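Side-chain contacts in COG0546: Predicted phosphatases (Streptococcus pneumoniae, PDB 2AH5), which is of unknown specific function but is probably a phosphatase of the haloacid dehalogenase-like hydrolase family: residues A[7-12]-A[90-95]; A[35-38]-A[42-45]. All coordinates share one frame; numbering follows the deposited sequence.

Interaction 1: A[7-12]-A[90-95]; sequences IFFDLD and IDLLEE
The ring of F9, at the end of strand 6-9, reaches the leucine pair L92 and L93 on helix 89-97, and the two leucines meet it from different directions. L93 lies over one face: its CD2 sits 4.3 Å from the centroid of the F9 ring, 24° off the ring normal, a CH-pi contact displaced toward the rim. The nearest carbon beneath that methyl is CZ of F9, 3.9 Å from L93 CD2. L92 instead comes to the edge, its CD2 near the ring plane and 4.3 Å from F9 CE2. Two methyls of successive helix residues therefore meet one ring at its face and at its edge. L92 extends CG anti to its backbone N (chi1 174°), along a CB bond already aimed at the strand, whereas L93, with CG beside N and anti to the carbonyl carbon, starts across that direction and brings only its branched end inward, running past F9 in the opposite sense. Since the backbones stay 10.2 Å apart between F9 CA and L93 CA, side chains alone bridge the gap, and all three are buried. F9 also touches L102 and I160 of the neighbouring strands and L15 of a loop. Just beyond F9 the chain turns polar. L11 N donates to D10 OD1 over 2.9 Å, meeting the anti side 34° out of the carboxylate plane, while D10 OD2 lies close to carboxylates of D162 and D166. D12 OD1 forms a salt bridge with K108 NZ and a hydrogen bond with S18 OG. D10 and D12 belong to a DxDx(T/V) pattern that runs on to T14, consistent with the acidic active site of HAD hydrolases, here set on a Rossmann-like sheet backed by helix 89-97.

Interaction 2: A[35-38]-A[42-45]; sequences VPSP and TIRG
P38 and T42 meet where a loop enters the short helix 40-45, in the helical region that probably forms the cap of this HAD-type protein. P38 CB rests against T42 CG2 at 3.6 Å, close to T42 CB as well. T42 turns this methyl to the proline by holding CG2 anti to its backbone N, which leaves OG1 beside N (chi1 -60°). At the start of the helix, T42 N is bonded to D39 OD1. I43 covers the next part of the loop. With CG1 set anti to the carbonyl carbon (chi1 -63°), its CD1 lies 3.5 Å from both P38 O and S37 OG, packing against the two oxygens in van der Waals contact only, while I43 CG1 passes P38 CB at 4.2 Å. Helix 19-33 closes over the same patch, F30 touching P38 and H23 touching I43. The hydroxyl of S37 also reaches forward to the next residue: S37 OG donates to P38 O over 3.0 Å, in the carbonyl plane on a lone pair, with a C=O...donor angle of 132°.

How the interactions relate
The two contacts lie on opposite sides of the chain's centre, their own centres 29 Å apart and their nearest atoms about 10 Å apart, without touching. Interaction 1 joins the parallel core sheet to helix 89-97; interaction 2 sits among helices, where the loop after helix 19-33 leads into helix 40-45. Along the chain interaction 2 is nested within interaction 1: after strand 6-9 the polypeptide leaves for the helical part, passes 35-45 and returns to the core before 90-95. Such an insertion between strand 6-9 and helix 89-97, which leads to strand 102-106, is consistent with a HAD cap, which in relatives covers the active site.

Interaction 1: A[7-12]-A[90-95]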
ATOM      1  N   ILE A   7      -8.219  -8.907  -9.163  1.00 12.78           N
ATOM      2  CA  ILE A   7      -8.177  -8.268  -7.853  1.00 12.64           C
ATOM      3  C   ILE A   7      -6.811  -7.606  -7.620  1.00 12.84           C
ATOM      4  O   ILE A   7      -5.765  -8.262  -7.768  1.00 12.22           O
ATOM      5  CB  ILE A   7      -8.489  -9.267  -6.713  1.00 12.17           C
ATOM      6  CG1 ILE A   7      -9.843  -9.973  -6.942  1.00 11.46           C
ATOM      7  CG2 ILE A   7      -8.448  -8.537  -5.374  1.00 14.09           C
ATOM      8  CD1 ILE A   7     -10.245 -10.948  -5.803  1.00 13.45           C
ATOM      9  N   PHE A   8      -6.830  -6.299  -7.308  1.00 11.76           N
ATOM     10  CA  PHE A   8      -5.614  -5.513  -7.040  1.00 12.37           C
ATOM     11  C   PHE A   8      -5.472  -5.301  -5.524  1.00 12.21           C
ATOM     12  O   PHE A   8      -6.453  -4.988  -4.852  1.00 12.60           O
ATOM     13  CB  PHE A   8      -5.688  -4.116  -7.696  1.00 12.29           C
ATOM     14  CG  PHE A   8      -5.779  -4.126  -9.206  1.00 11.07           C
ATOM     15  CD1 PHE A   8      -5.565  -5.292  -9.948  1.00 12.20           C
ATOM     16  CD2 PHE A   8      -6.020  -2.922  -9.886  1.00 12.45           C
ATOM     17  CE1 PHE A   8      -5.625  -5.274 -11.353  1.00 12.26           C
ATOM     18  CE2 PHE A   8      -6.064  -2.891 -11.295  1.00 14.29           C
ATOM     19  CZ  PHE A   8      -5.880  -4.057 -12.023  1.00 13.19           C
ATOM     20  N   PHE A   9      -4.245  -5.374  -5.018  1.00 12.61           N
ATOM     21  CA  PHE A   9      -3.991  -5.175  -3.602  1.00 12.51           C
ATOM     22  C   PHE A   9      -2.982  -4.051  -3.393  1.00 12.63           C
ATOM     23  O   PHE A   9      -1.978  -3.999  -4.115  1.00 12.60           O
ATOM     24  CB  PHE A   9      -3.372  -6.427  -3.027  1.00 13.52           C
ATOM     25  CG  PHE A   9      -4.328  -7.553  -2.866  1.00 13.63           C
ATOM     26  CD1 PHE A   9      -4.564  -8.408  -3.920  1.00 16.76           C
ATOM     27  CD2 PHE A   9      -4.965  -7.756  -1.657  1.00 16.01           C
ATOM     28  CE1 PHE A   9      -5.442  -9.477  -3.768  1.00 17.49           C
ATOM     29  CE2 PHE A   9      -5.840  -8.849  -1.489  1.00 17.96           C
ATOM     30  CZ  PHE A   9      -6.070  -9.683  -2.554  1.00 16.17           C
ATOM     31  N   ASP A  10      -3.234  -3.157  -2.435  1.00 12.79           N
ATOM     32  CA  ASP A  10      -2.150  -2.312  -1.883  1.00 14.00           C
ATOM     33  C   ASP A  10      -1.225  -3.276  -1.093  1.00 14.09           C
ATOM     34  O   ASP A  10      -1.634  -4.380  -0.754  1.00 14.02           O
ATOM     35  CB  ASP A  10      -2.706  -1.203  -0.950  1.00 14.06           C
ATOM     36  CG  ASP A  10      -1.731  -0.009  -0.787  1.00 18.18           C
ATOM     37  OD1 ASP A  10      -0.565  -0.072  -1.247  1.00 21.35           O
ATOM     38  OD2 ASP A  10      -2.136   1.019  -0.186  1.00 23.03           O
ATOM     39  N   LEU A  11       0.006  -2.866  -0.809  1.00 14.67           N
ATOM     40  CA  LEU A  11       1.015  -3.740  -0.176  1.00 14.09           C
ATOM     41  C   LEU A  11       1.122  -3.359   1.284  1.00 15.07           C
ATOM     42  O   LEU A  11       0.546  -4.019   2.120  1.00 14.25           O
ATOM     43  CB  LEU A  11       2.386  -3.605  -0.868  1.00 15.01           C
ATOM     44  CG  LEU A  11       3.515  -4.527  -0.391  1.00 15.45           C
ATOM     45  CD1 LEU A  11       3.100  -5.999  -0.432  1.00 16.51           C
ATOM     46  CD2 LEU A  11       4.769  -4.302  -1.265  1.00 15.41           C
ATOM     47  N   ASP A  12       1.864  -2.288   1.579  1.00 14.68           N
ATOM     48  CA  ASP A  12       1.986  -1.761   2.941  1.00 15.90           C
ATOM     49  C   ASP A  12       0.628  -1.396   3.505  1.00 15.41           C
ATOM     50  O   ASP A  12      -0.170  -0.770   2.828  1.00 17.36           O
ATOM     51  CB  ASP A  12       2.838  -0.493   2.951  1.00 16.48           C
ATOM     52  CG  ASP A  12       4.192  -0.724   2.414  1.00 20.29           C
ATOM     53  OD1 ASP A  12       5.038  -1.176   3.186  1.00 22.18           O
ATOM     54  OD2 ASP A  12       4.410  -0.492   1.201  1.00 26.06           O
ATOM     55  N   ILE A  90      -2.186 -14.859   4.457  1.00 13.08           N
ATOM     56  CA  ILE A  90      -1.918 -16.070   3.657  1.00 13.80           C
ATOM     57  C   ILE A  90      -3.231 -16.790   3.322  1.00 13.38           C
ATOM     58  O   ILE A  90      -3.454 -17.157   2.162  1.00 12.88           O
ATOM     59  CB  ILE A  90      -0.902 -17.048   4.326  1.00 14.46           C
ATOM     60  CG1 ILE A  90       0.497 -16.417   4.447  1.00 15.30           C
ATOM     61  CG2 ILE A  90      -0.784 -18.347   3.521  1.00 15.03           C
ATOM     62  CD1 ILE A  90       1.252 -16.319   3.125  1.00 17.80           C
ATOM     63  N   ASP A  91      -4.089 -16.982   4.333  1.00 12.83           N
ATOM     64  CA  ASP A  91      -5.426 -17.590   4.112  1.00 13.33           C
ATOM     65  C   ASP A  91      -6.219 -16.848   3.029  1.00 13.02           C
ATOM     66  O   ASP A  91      -6.770 -17.474   2.111  1.00 13.37           O
ATOM     67  CB  ASP A  91      -6.230 -17.668   5.405  1.00 13.05           C
ATOM     68  CG  ASP A  91      -7.355 -18.715   5.342  1.00 14.59           C
ATOM     69  OD1 ASP A  91      -7.277 -19.659   4.486  1.00 13.51           O
ATOM     70  OD2 ASP A  91      -8.292 -18.580   6.163  1.00 12.59           O
ATOM     71  N   LEU A  92      -6.273 -15.528   3.136  1.00 12.44           N
ATOM     72  CA  LEU A  92      -7.033 -14.703   2.186  1.00 12.48           C
ATOM     73  C   LEU A  92      -6.483 -14.870   0.783  1.00 12.85           C
ATOM     74  O   LEU A  92      -7.238 -15.049  -0.187  1.00 11.64           O
ATOM     75  CB  LEU A  92      -6.930 -13.221   2.586  1.00 13.16           C
ATOM     76  CG  LEU A  92      -7.555 -12.252   1.588  1.00 13.73           C
ATOM     77  CD1 LEU A  92      -9.063 -12.499   1.453  1.00 15.51           C
ATOM     78  CD2 LEU A  92      -7.252 -10.835   2.066  1.00 14.41           C
ATOM     79  N   LEU A  93      -5.161 -14.776   0.660  1.00 12.72           N
ATOM     80  CA  LEU A  93      -4.539 -14.944  -0.661  1.00 13.27           C
ATOM     81  C   LEU A  93      -4.738 -16.335  -1.289  1.00 14.33           C
ATOM     82  O   LEU A  93      -5.071 -16.429  -2.468  1.00 14.61           O
ATOM     83  CB  LEU A  93      -3.053 -14.619  -0.590  1.00 13.62           C
ATOM     84  CG  LEU A  93      -2.744 -13.166  -0.238  1.00 13.37           C
ATOM     85  CD1 LEU A  93      -1.212 -12.999  -0.073  1.00 14.53           C
ATOM     86  CD2 LEU A  93      -3.331 -12.225  -1.318  1.00 14.68           C
ATOM     87  N   GLU A  94      -4.514 -17.393  -0.517  1.00 14.74           N
ATOM     88  CA  GLU A  94      -4.735 -18.770  -1.005  1.00 16.84           C
ATOM     89  C   GLU A  94      -6.158 -18.896  -1.533  1.00 16.56           C
ATOM     90  O   GLU A  94      -6.392 -19.417  -2.629  1.00 16.42           O
ATOM     91  CB  GLU A  94      -4.518 -19.803   0.125  1.00 16.46           C
ATOM     92  CG  GLU A  94      -3.123 -19.966   0.644  1.00 20.70           C
ATOM     93  CD  GLU A  94      -3.061 -20.900   1.866  1.00 21.00           C
ATOM     94  OE1 GLU A  94      -3.790 -20.657   2.878  1.00 26.19           O
ATOM     95  OE2 GLU A  94      -2.251 -21.864   1.834  1.00 27.18           O
ATOM     96  N   GLU A  95      -7.123 -18.374  -0.777  1.00 16.83           N
ATOM     97  CA  GLU A  95      -8.524 -18.477  -1.169  1.00 17.46           C
ATOM     98  C   GLU A  95      -8.854 -17.674  -2.424  1.00 16.82           C
ATOM     99  O   GLU A  95      -9.426 -18.219  -3.368  1.00 17.50           O
ATOM    100  CB  GLU A  95      -9.429 -18.066  -0.005  1.00 17.74           C
ATOM    101  CG  GLU A  95      -9.458 -19.091   1.134  1.00 20.64           C
ATOM    102  CD  GLU A  95      -9.928 -20.463   0.643  1.00 26.99           C
ATOM    103  OE1 GLU A  95     -11.056 -20.537   0.114  1.00 27.27           O
ATOM    104  OE2 GLU A  95      -9.161 -21.444   0.760  1.00 27.54           O
TER

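Interaction 2: A[35-38]-A[42-45]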
ATOM      1  N   VAL A  35      16.872  16.192  15.427  1.00 20.85           N
ATOM      2  CA  VAL A  35      15.570  16.807  15.733  1.00 21.38           C
ATOM      3  C   VAL A  35      14.696  15.821  16.494  1.00 21.16           C
ATOM      4  O   VAL A  35      14.813  14.612  16.290  1.00 20.13           O
ATOM      5  CB  VAL A  35      14.809  17.258  14.453  1.00 21.80           C
ATOM      6  CG1 VAL A  35      15.593  18.324  13.688  1.00 24.02           C
ATOM      7  CG2 VAL A  35      14.506  16.085  13.566  1.00 22.67           C
ATOM      8  N   PRO A  36      13.830  16.321  17.405  1.00 21.04           N
ATOM      9  CA  PRO A  36      12.990  15.362  18.121  1.00 21.11           C
ATOM     10  C   PRO A  36      12.088  14.586  17.167  1.00 21.32           C
ATOM     11  O   PRO A  36      11.588  15.146  16.157  1.00 21.87           O
ATOM     12  CB  PRO A  36      12.179  16.248  19.083  1.00 21.21           C
ATOM     13  CG  PRO A  36      13.071  17.486  19.273  1.00 21.05           C
ATOM     14  CD  PRO A  36      13.618  17.701  17.878  1.00 21.40           C
ATOM     15  N   SER A  37      11.921  13.300  17.453  1.00 20.85           N
ATOM     16  CA  SER A  37      10.967  12.492  16.720  1.00 21.56           C
ATOM     17  C   SER A  37       9.538  12.860  17.131  1.00 21.55           C
ATOM     18  O   SER A  37       9.260  13.033  18.322  1.00 20.71           O
ATOM     19  CB  SER A  37      11.209  11.012  17.005  1.00 21.59           C
ATOM     20  OG  SER A  37      10.245  10.221  16.328  1.00 26.67           O
ATOM     21  N   PRO A  38       8.619  12.965  16.147  1.00 21.24           N
ATOM     22  CA  PRO A  38       7.181  12.993  16.444  1.00 21.16           C
ATOM     23  C   PRO A  38       6.714  11.722  17.169  1.00 21.10           C
ATOM     24  O   PRO A  38       7.408  10.693  17.155  1.00 20.50           O
ATOM     25  CB  PRO A  38       6.547  12.996  15.039  1.00 21.11           C
ATOM     26  CG  PRO A  38       7.538  13.557  14.164  1.00 22.33           C
ATOM     27  CD  PRO A  38       8.870  13.085  14.705  1.00 21.72           C
ATOM     28  N   THR A  42       1.483  10.333  15.235  1.00 23.08           N
ATOM     29  CA  THR A  42       1.949  11.178  14.123  1.00 22.01           C
ATOM     30  C   THR A  42       2.651  10.345  13.054  1.00 20.74           C
ATOM     31  O   THR A  42       2.321  10.457  11.871  1.00 20.54           O
ATOM     32  CB  THR A  42       2.838  12.337  14.630  1.00 21.66           C
ATOM     33  OG1 THR A  42       2.072  13.135  15.542  1.00 24.63           O
ATOM     34  CG2 THR A  42       3.339  13.213  13.484  1.00 22.46           C
ATOM     35  N   ILE A  43       3.587   9.483  13.462  1.00 19.73           N
ATOM     36  CA  ILE A  43       4.317   8.641  12.487  1.00 18.95           C
ATOM     37  C   ILE A  43       3.407   7.627  11.780  1.00 20.03           C
ATOM     38  O   ILE A  43       3.588   7.346  10.583  1.00 19.78           O
ATOM     39  CB  ILE A  43       5.618   8.001  13.087  1.00 18.67           C
ATOM     40  CG1 ILE A  43       6.607   9.109  13.470  1.00 17.26           C
ATOM     41  CG2 ILE A  43       6.274   7.009  12.087  1.00 18.57           C
ATOM     42  CD1 ILE A  43       7.804   8.646  14.320  1.00 19.00           C
ATOM     43  N   ARG A  44       2.392   7.120  12.492  1.00 20.57           N
ATOM     44  CA  ARG A  44       1.352   6.293  11.859  1.00 22.36           C
ATOM     45  C   ARG A  44       0.697   7.025  10.679  1.00 21.90           C
ATOM     46  O   ARG A  44       0.387   6.418   9.633  1.00 21.81           O
ATOM     47  CB  ARG A  44       0.284   5.878  12.893  1.00 21.57           C
ATOM     48  CG  ARG A  44       0.697   4.669  13.722  1.00 25.79           C
ATOM     49  CD  ARG A  44      -0.486   3.978  14.428  1.00 26.23           C
ATOM     50  NE  ARG A  44      -0.924   4.646  15.661  1.00 30.90           N
ATOM     51  CZ  ARG A  44      -0.249   4.647  16.808  1.00 34.18           C
ATOM     52  NH1 ARG A  44       0.924   4.038  16.900  1.00 36.62           N
ATOM     53  NH2 ARG A  44      -0.739   5.282  17.865  1.00 35.16           N
ATOM     54  N   GLY A  45       0.522   8.335  10.852  1.00 22.31           N
ATOM     55  CA  GLY A  45      -0.078   9.206   9.862  1.00 21.90           C
ATOM     56  C   GLY A  45       0.799   9.375   8.637  1.00 22.67           C
ATOM     57  O   GLY A  45       0.307   9.742   7.576  1.00 22.98           O
TER